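Local coordinates for protein nucleoporin nup120 (Schizosaccharomyces pombe, PDB 4GQ2) that serves as a structural component of the nuclear pore complex, within the npc107-120 subcomplex, at residues 137-142 and 158-164; 24-28 and 105-109. Numbering follows the deposited sequence.

Contact 1 of 2, residues 137-142 and 158-164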
# COMPACT_ATOMS: atom_id res chain seq x y z
N VAL A 137 24.04 -23.26 -30.12
CA VAL A 137 25.23 -22.51 -29.70
C VAL A 137 25.38 -22.60 -28.18
O VAL A 137 24.41 -22.43 -27.45
CB VAL A 137 25.15 -21.03 -30.14
CG1 VAL A 137 26.42 -20.29 -29.75
CG2 VAL A 137 24.95 -20.93 -31.65
N LEU A 138 26.59 -22.89 -27.70
CA LEU A 138 26.88 -22.90 -26.27
C LEU A 138 27.47 -21.56 -25.84
O LEU A 138 28.48 -21.10 -26.40
CB LEU A 138 27.85 -24.04 -25.91
CG LEU A 138 28.54 -23.98 -24.54
CD1 LEU A 138 27.58 -24.26 -23.39
CD2 LEU A 138 29.71 -24.94 -24.49
N TYR A 139 26.84 -20.93 -24.85
CA TYR A 139 27.29 -19.64 -24.38
C TYR A 139 27.88 -19.75 -22.99
O TYR A 139 27.34 -20.43 -22.13
CB TYR A 139 26.16 -18.64 -24.39
CG TYR A 139 25.60 -18.34 -25.76
CD1 TYR A 139 26.17 -17.35 -26.56
CD2 TYR A 139 24.49 -19.03 -26.24
CE1 TYR A 139 25.66 -17.06 -27.82
CE2 TYR A 139 23.96 -18.74 -27.50
CZ TYR A 139 24.55 -17.76 -28.28
OH TYR A 139 24.02 -17.48 -29.53
N TYR A 140 29.00 -19.06 -22.79
CA TYR A 140 29.71 -19.09 -21.52
C TYR A 140 29.73 -17.67 -20.96
O TYR A 140 30.56 -16.84 -21.36
CB TYR A 140 31.12 -19.64 -21.73
CG TYR A 140 31.96 -19.77 -20.48
CD1 TYR A 140 31.86 -20.89 -19.67
CD2 TYR A 140 32.85 -18.78 -20.12
CE1 TYR A 140 32.63 -21.02 -18.53
CE2 TYR A 140 33.63 -18.89 -18.97
CZ TYR A 140 33.52 -20.01 -18.18
OH TYR A 140 34.30 -20.10 -17.05
N ILE A 141 28.80 -17.41 -20.03
CA ILE A 141 28.55 -16.05 -19.52
C ILE A 141 29.10 -15.84 -18.12
O ILE A 141 28.74 -16.57 -17.18
CB ILE A 141 27.04 -15.71 -19.55
CG1 ILE A 141 26.50 -15.78 -20.98
CG2 ILE A 141 26.79 -14.32 -18.98
CD1 ILE A 141 24.99 -15.95 -21.05
N ARG A 142 29.97 -14.85 -17.98
CA ARG A 142 30.53 -14.48 -16.67
C ARG A 142 29.71 -13.35 -16.04
O ARG A 142 29.54 -12.29 -16.63
CB ARG A 142 31.99 -14.04 -16.80
CG ARG A 142 33.01 -15.17 -16.79
CD ARG A 142 34.38 -14.59 -16.47
NE ARG A 142 35.50 -15.40 -16.96
CZ ARG A 142 35.94 -15.39 -18.22
NH1 ARG A 142 35.36 -14.64 -19.14
NH2 ARG A 142 36.97 -16.15 -18.55
N ASP A 158 35.16 -9.73 -22.20
CA ASP A 158 35.10 -11.19 -22.17
C ASP A 158 33.89 -11.77 -21.41
O ASP A 158 33.91 -12.94 -21.01
CB ASP A 158 36.40 -11.74 -21.56
CG ASP A 158 36.73 -11.12 -20.20
OD1 ASP A 158 36.42 -9.93 -19.98
OD2 ASP A 158 37.31 -11.83 -19.35
N TRP A 159 32.84 -10.97 -21.24
CA TRP A 159 31.68 -11.39 -20.42
C TRP A 159 30.93 -12.53 -21.03
O TRP A 159 30.42 -13.39 -20.31
CB TRP A 159 30.75 -10.22 -20.12
CG TRP A 159 29.85 -9.80 -21.26
CD1 TRP A 159 30.09 -8.83 -22.23
CD2 TRP A 159 28.51 -10.34 -21.59
NE1 TRP A 159 29.03 -8.72 -23.10
CE2 TRP A 159 28.06 -9.60 -22.77
CE3 TRP A 159 27.68 -11.31 -21.04
CZ2 TRP A 159 26.82 -9.84 -23.36
CZ3 TRP A 159 26.44 -11.55 -21.64
CH2 TRP A 159 26.03 -10.83 -22.78
N CYS A 160 30.84 -12.54 -22.36
CA CYS A 160 30.23 -13.64 -23.10
C CYS A 160 31.15 -14.26 -24.15
O CYS A 160 31.59 -13.58 -25.07
CB CYS A 160 28.93 -13.20 -23.75
SG CYS A 160 27.99 -14.60 -24.37
N LEU A 161 31.42 -15.55 -23.99
CA LEU A 161 32.16 -16.35 -24.96
C LEU A 161 31.19 -17.31 -25.65
O LEU A 161 30.35 -17.93 -24.99
CB LEU A 161 33.27 -17.15 -24.25
CG LEU A 161 34.68 -16.57 -24.05
CD1 LEU A 161 34.72 -15.07 -23.82
CD2 LEU A 161 35.40 -17.30 -22.92
N CYS A 162 31.31 -17.43 -26.97
CA CYS A 162 30.45 -18.32 -27.75
C CYS A 162 31.19 -19.51 -28.32
O CYS A 162 32.28 -19.38 -28.88
CB CYS A 162 29.79 -17.55 -28.90
SG CYS A 162 29.07 -16.00 -28.35
N TYR A 163 30.58 -20.68 -28.17
CA TYR A 163 31.17 -21.93 -28.64
C TYR A 163 30.18 -22.69 -29.51
O TYR A 163 28.99 -22.71 -29.23
CB TYR A 163 31.57 -22.79 -27.46
CG TYR A 163 32.64 -22.18 -26.58
CD1 TYR A 163 33.99 -22.32 -26.89
CD2 TYR A 163 32.29 -21.48 -25.43
CE1 TYR A 163 34.97 -21.77 -26.08
CE2 TYR A 163 33.26 -20.91 -24.61
CZ TYR A 163 34.60 -21.06 -24.94
OH TYR A 163 35.57 -20.51 -24.13
N ARG A 164 30.70 -23.32 -30.57
CA ARG A 164 29.91 -24.21 -31.41
C ARG A 164 30.52 -25.61 -31.40
O ARG A 164 31.31 -25.96 -32.28
CB ARG A 164 29.84 -23.67 -32.84
CG ARG A 164 28.88 -22.51 -33.03
CD ARG A 164 28.88 -22.05 -34.47
NE ARG A 164 27.86 -21.02 -34.71
CZ ARG A 164 27.71 -20.37 -35.86
NH1 ARG A 164 28.50 -20.63 -36.90
NH2 ARG A 164 26.76 -19.46 -35.98
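Strands 138-142 and 160-163 run antiparallel, and their axes approach to 4.7 Å. L138 and Y163 form a hydrogen-bonded pair, with L138 N to Y163 O at 2.9 Å and Y163 N to L138 O at 2.8 Å. Y140 and L161 form a second one. Y139 (m rotamer) lies on the face shared with C160 and C162. Y139 CE1 is 3.6 Å from C162 SG, and Y139 CD1 is 4.0 Å from C160 SG. Both are oblique sulfur-aromatic contacts. Strands 138-143 and 160-163 are the third and fourth of a four-stranded antiparallel sheet, a blade of the beta-propeller. On the opposite face, Y140 is t and Y163 is m. Y140 CB meets the edge of the Y163 ring at CE2, 3.8 Å away. Y140 OH is hydrogen-bonded to T181 O, between strands 173-178 and 183-188 of the next blade. I141 CG2 touches W159 CE3 at 3.8 Å, at the indole edge. R142 leaves its strand sideways, but its end comes close to D158. R142 NH1 to D158 OD2 is 3.4 Å, a salt bridge of charges only, because the carboxylate oxygen lies over the guanidinium face.

Contact 2 of 2, residues 24-28 and 105-109; sequences ALWVP and IHFPS
Segments 24-28 and 105-109 begin as parallel, extended strands and then part. L25 pairs with I105 (CA-CA 4.7 Å) and W26 with H106 (CA-CA 4.8 Å). V27 and F107 are already 6.0 Å apart at their CA atoms. The direction from CA 24 to CA 27 differs by 44° from that of CA 105 to CA 108. Two hydrogen bonds hold the edge: H106 N to L25 O at 2.7 Å, and V27 N to H106 O at 3.3 Å. I105 CA also lies 3.4 Å from L25 O. W26 (chi1 -76°, chi2 -102°) and H106 (chi1 -56°, chi2 -97°) project from the same face. The imidazole makes an offset stack on the six-membered ring of W26, with centroids 4.3 Å apart and planes at 12°. H106 CB sits over the five-membered ring. L25 and I105, both m then t, occupy the other face. V27 (chi1 -60°) points its CB toward 105-109. V27 CG1 is 3.9 Å from I105 CG2 and lies over the F107 ring, 3.9 Å from F107 CE2. V27 CG2 is 3.6 Å from P108 CD. Strands 59-64, 73-79, 83-88 and 101-106 form the antiparallel meander of a propeller blade; 21-26 adds a fifth, parallel, outermost strand beside 101-106.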
# COMPACT_ATOMS: atom_id res chain seq x y z
N ALA A 24 20.30 -4.59 -19.72
CA ALA A 24 19.98 -5.35 -20.93
C ALA A 24 21.27 -5.70 -21.66
O ALA A 24 22.09 -4.82 -21.94
CB ALA A 24 19.06 -4.54 -21.82
N LEU A 25 21.45 -6.98 -21.94
CA LEU A 25 22.64 -7.45 -22.65
C LEU A 25 22.27 -8.29 -23.87
O LEU A 25 21.24 -8.97 -23.88
CB LEU A 25 23.51 -8.29 -21.73
CG LEU A 25 24.01 -7.70 -20.42
CD1 LEU A 25 24.95 -8.71 -19.76
CD2 LEU A 25 24.72 -6.38 -20.66
N TRP A 26 23.12 -8.23 -24.90
CA TRP A 26 23.00 -9.06 -26.10
C TRP A 26 24.25 -9.85 -26.27
O TRP A 26 25.36 -9.29 -26.27
CB TRP A 26 22.79 -8.20 -27.34
CG TRP A 26 21.40 -7.65 -27.47
CD1 TRP A 26 20.38 -8.11 -28.30
CD2 TRP A 26 20.81 -6.51 -26.74
NE1 TRP A 26 19.24 -7.36 -28.15
CE2 TRP A 26 19.43 -6.39 -27.23
CE3 TRP A 26 21.27 -5.63 -25.77
CZ2 TRP A 26 18.57 -5.41 -26.75
CZ3 TRP A 26 20.39 -4.64 -25.30
CH2 TRP A 26 19.07 -4.53 -25.78
N VAL A 27 24.10 -11.17 -26.41
CA VAL A 27 25.24 -12.05 -26.70
C VAL A 27 25.78 -11.73 -28.10
O VAL A 27 24.99 -11.34 -28.98
CB VAL A 27 24.89 -13.55 -26.54
CG1 VAL A 27 24.43 -13.85 -25.13
CG2 VAL A 27 23.83 -13.98 -27.55
N PRO A 28 27.11 -11.85 -28.31
CA PRO A 28 27.69 -11.58 -29.63
C PRO A 28 27.02 -12.41 -30.73
O PRO A 28 26.76 -13.60 -30.53
CB PRO A 28 29.15 -12.02 -29.45
CG PRO A 28 29.42 -11.79 -28.01
CD PRO A 28 28.15 -12.17 -27.31
N ILE A 105 19.20 -10.88 -20.59
CA ILE A 105 20.14 -11.30 -21.62
C ILE A 105 19.35 -11.77 -22.83
O ILE A 105 18.50 -12.64 -22.72
CB ILE A 105 21.06 -12.43 -21.10
CG1 ILE A 105 21.86 -11.92 -19.90
CG2 ILE A 105 21.99 -12.92 -22.19
CD1 ILE A 105 22.52 -12.98 -19.05
N HIS A 106 19.63 -11.17 -23.98
CA HIS A 106 18.95 -11.53 -25.23
C HIS A 106 19.81 -12.46 -26.03
O HIS A 106 21.04 -12.32 -26.05
CB HIS A 106 18.63 -10.31 -26.07
CG HIS A 106 17.81 -9.27 -25.35
ND1 HIS A 106 16.47 -9.19 -25.49
CD2 HIS A 106 18.18 -8.24 -24.49
CE1 HIS A 106 16.01 -8.17 -24.74
NE2 HIS A 106 17.06 -7.59 -24.13
N PHE A 107 19.14 -13.40 -26.69
CA PHE A 107 19.77 -14.43 -27.50
C PHE A 107 19.20 -14.39 -28.91
O PHE A 107 18.08 -13.91 -29.10
CB PHE A 107 19.52 -15.81 -26.88
CG PHE A 107 20.26 -16.05 -25.60
CD1 PHE A 107 19.75 -15.61 -24.39
CD2 PHE A 107 21.48 -16.73 -25.61
CE1 PHE A 107 20.44 -15.84 -23.21
CE2 PHE A 107 22.18 -16.95 -24.44
CZ PHE A 107 21.66 -16.51 -23.23
N PRO A 108 19.97 -14.89 -29.91
CA PRO A 108 19.48 -14.95 -31.29
C PRO A 108 18.51 -16.11 -31.50
O PRO A 108 17.78 -16.14 -32.50
CB PRO A 108 20.75 -15.19 -32.12
CG PRO A 108 21.90 -15.09 -31.17
CD PRO A 108 21.36 -15.36 -29.81
N SER A 109 18.52 -17.04 -30.55
CA SER A 109 17.62 -18.19 -30.54
C SER A 109 17.23 -18.53 -29.10
O SER A 109 17.99 -18.25 -28.17
CB SER A 109 18.31 -19.39 -31.19
OG SER A 109 17.70 -20.61 -30.81

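Overall arrangement
After strand 3-11 the chain runs through strand 21-26. The chain then makes helix 46-55 and strands 59-64, 73-79 and 83-88. It returns in strand 101-106, where contact 2 closes a loop of 76 residues. Contact 1 opens only later. It joins strand 138-143 to strand 160-163 across 15 residues, which include helix 146-149. The two loops are in series and neither nest nor cross. Contact 2 belongs to the five-stranded sheet, contact 1 to the four-stranded sheet that follows it. Their centres are about 11 Å apart. Y139 packs against V27, F107 and P108, and W159 against the W26 backbone, so the two successive propeller sheets meet here.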